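Local coordinates for protein lombricine kinase (Urechis caupo, PDB 3JPZ) that probably transfers a phosphoryl group reversibly between ATP and lombricine, as a phosphagen kinase of the ATP:guanido phosphotransferase family, at residues C19-H24 with Q49-N54. Residues are numbered along the deposited sequence; the frame is centred on the assembly and turned at random. Where two conformers were deposited one is given.
Sequences CVVGRH and QPSVDN. With NO3 (nitrate ion), chain D.
In the N-terminal domain of this phosphagen kinase, C19, just before the short, weakly bonded helix 20-24, and V21 within it pack on S51 in the last turn of helix 44-53. V21 lays its CB 3.6 Å from S51 CB, over the serine methylene, and its CG1, anti to the backbone N (chi1 165°), comes beside the hydroxyl, 3.6 Å from S51 OG in the conformer given; CG2 also faces S51 CB. In that conformer the S51 hydroxyl is hydrogen-bonded with I48 O, from the preceding turn of the same helix, and with Y14 OH. Backbone bonds of V20 and V21 to C58 and I59 tie the short helix to the chain that follows N54. Q49 NE2 and D53 OD1 hydrogen-bond to D197 of the second subunit, at its OD1 and N respectively. At the helix end, N54 ND2 donates to O1 of a nitrate, probably from the crystallisation liquor, at 3.0 Å and 158°. C19 completes the contact beside V21: its thiol sits between backbone N and carbonyl carbon (chi1 61°), placing SG 3.4 Å from S51 O and 4.0 Å from S51 CB.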
loop_
_atom_site.group_PDB
_atom_site.type_symbol
_atom_site.label_atom_id
_atom_site.label_comp_id
_atom_site.label_asym_id
_atom_site.label_seq_id
_atom_site.Cartn_x
_atom_site.Cartn_y
_atom_site.Cartn_z
ATOM N N CYS A 19 5.199 17.796 3.356
ATOM C CA CYS A 19 6.390 16.939 3.302
ATOM C C CYS A 19 7.681 17.731 3.094
ATOM O O CYS A 19 7.727 18.680 2.321
ATOM C CB CYS A 19 6.255 15.901 2.189
ATOM S SG CYS A 19 6.081 16.614 0.538
ATOM N N VAL A 20 8.742 17.306 3.766
ATOM C CA VAL A 20 10.053 17.920 3.601
ATOM C C VAL A 20 10.518 17.851 2.149
ATOM O O VAL A 20 11.073 18.814 1.616
ATOM C CB VAL A 20 11.095 17.217 4.481
ATOM C CG1 VAL A 20 12.473 17.800 4.240
ATOM C CG2 VAL A 20 10.702 17.329 5.951
ATOM N N VAL A 21 10.278 16.716 1.504
ATOM C CA VAL A 21 10.780 16.510 0.149
ATOM C C VAL A 21 10.246 17.589 -0.776
ATOM O O VAL A 21 10.975 18.104 -1.622
ATOM C CB VAL A 21 10.393 15.139 -0.406
ATOM C CG1 VAL A 21 10.605 15.086 -1.911
ATOM C CG2 VAL A 21 11.192 14.047 0.285
ATOM N N GLY A 22 8.975 17.936 -0.591
ATOM C CA GLY A 22 8.294 18.885 -1.455
ATOM C C GLY A 22 8.804 20.309 -1.357
ATOM O O GLY A 22 8.564 21.116 -2.247
ATOM N N ARG A 23 9.500 20.623 -0.272
ATOM C CA ARG A 23 10.064 21.956 -0.099
ATOM C C ARG A 23 11.459 22.056 -0.696
ATOM O O ARG A 23 12.001 23.152 -0.815
ATOM C CB ARG A 23 10.106 22.337 1.375
ATOM C CG ARG A 23 8.770 22.832 1.903
ATOM C CD ARG A 23 8.920 23.444 3.281
ATOM N NE ARG A 23 9.451 22.495 4.255
ATOM C CZ ARG A 23 8.720 21.595 4.909
ATOM N NH1 ARG A 23 7.416 21.506 4.691
ATOM N NH2 ARG A 23 9.295 20.777 5.783
ATOM N N HIS A 24 12.030 20.913 -1.068
ATOM C CA HIS A 24 13.370 20.877 -1.657
ATOM C C HIS A 24 13.389 20.358 -3.093
ATOM O O HIS A 24 14.309 20.659 -3.853
ATOM C CB HIS A 24 14.304 20.036 -0.787
ATOM C CG HIS A 24 14.506 20.593 0.588
ATOM N ND1 HIS A 24 15.288 21.703 0.833
ATOM C CD2 HIS A 24 14.025 20.200 1.790
ATOM C CE1 HIS A 24 15.280 21.969 2.126
ATOM N NE2 HIS A 24 14.523 21.071 2.730
ATOM N N GLN A 49 8.183 8.688 -3.626
ATOM C CA GLN A 49 6.777 8.274 -3.641
ATOM C C GLN A 49 6.019 8.638 -2.360
ATOM O O GLN A 49 4.943 9.228 -2.428
ATOM C CB GLN A 49 6.638 6.778 -3.894
ATOM C CG GLN A 49 5.184 6.343 -4.042
ATOM C CD GLN A 49 4.494 6.998 -5.220
ATOM O OE1 GLN A 49 4.888 6.807 -6.359
ATOM N NE2 GLN A 49 3.452 7.779 -4.946
ATOM N N PRO A 50 6.566 8.275 -1.189
ATOM C CA PRO A 50 5.875 8.569 0.072
ATOM C C PRO A 50 5.529 10.049 0.219
ATOM O O PRO A 50 4.480 10.394 0.769
ATOM C CB PRO A 50 6.898 8.169 1.136
ATOM C CG PRO A 50 7.772 7.167 0.462
ATOM C CD PRO A 50 7.846 7.583 -0.973
ATOM N N SER A 51 6.422 10.897 -0.277
ATOM C CA SER A 51 6.260 12.344 -0.167
ATOM C C SER A 51 5.048 12.838 -0.954
ATOM O O SER A 51 4.482 13.882 -0.645
ATOM C CB SER A 51 7.521 13.061 -0.655
ATOM O OG SER A 51 7.608 13.047 -2.067
ATOM N N VAL A 52 4.642 12.078 -1.960
ATOM C CA VAL A 52 3.505 12.455 -2.772
ATOM C C VAL A 52 2.192 11.945 -2.164
ATOM O O VAL A 52 1.218 12.700 -2.079
ATOM C CB VAL A 52 3.666 11.931 -4.217
ATOM C CG1 VAL A 52 2.645 12.582 -5.145
ATOM C CG2 VAL A 52 5.078 12.194 -4.717
ATOM N N ASP A 53 2.175 10.682 -1.734
ATOM C CA ASP A 53 0.966 10.042 -1.201
ATOM C C ASP A 53 0.471 10.696 0.081
ATOM O O ASP A 53 -0.737 10.831 0.305
ATOM C CB ASP A 53 1.229 8.572 -0.892
ATOM C CG ASP A 53 1.605 7.768 -2.122
ATOM O OD1 ASP A 53 1.041 8.020 -3.205
ATOM O OD2 ASP A 53 2.465 6.877 -1.998
ATOM N N ASN A 54 1.421 11.068 0.929
ATOM C CA ASN A 54 1.124 11.605 2.241
ATOM C C ASN A 54 1.108 13.125 2.167
ATOM O O ASN A 54 2.067 13.739 1.710
ATOM C CB ASN A 54 2.178 11.115 3.244
ATOM C CG ASN A 54 1.824 11.451 4.686
ATOM O OD1 ASN A 54 0.821 12.105 4.955
ATOM N ND2 ASN A 54 2.657 11.002 5.618
HETATM N N NO3 D . 5.886 9.377 5.067
HETATM O O1 NO3 D . 4.626 8.788 4.956
HETATM O O2 NO3 D . 6.369 10.185 4.030
HETATM O O3 NO3 D . 6.655 9.162 6.216
#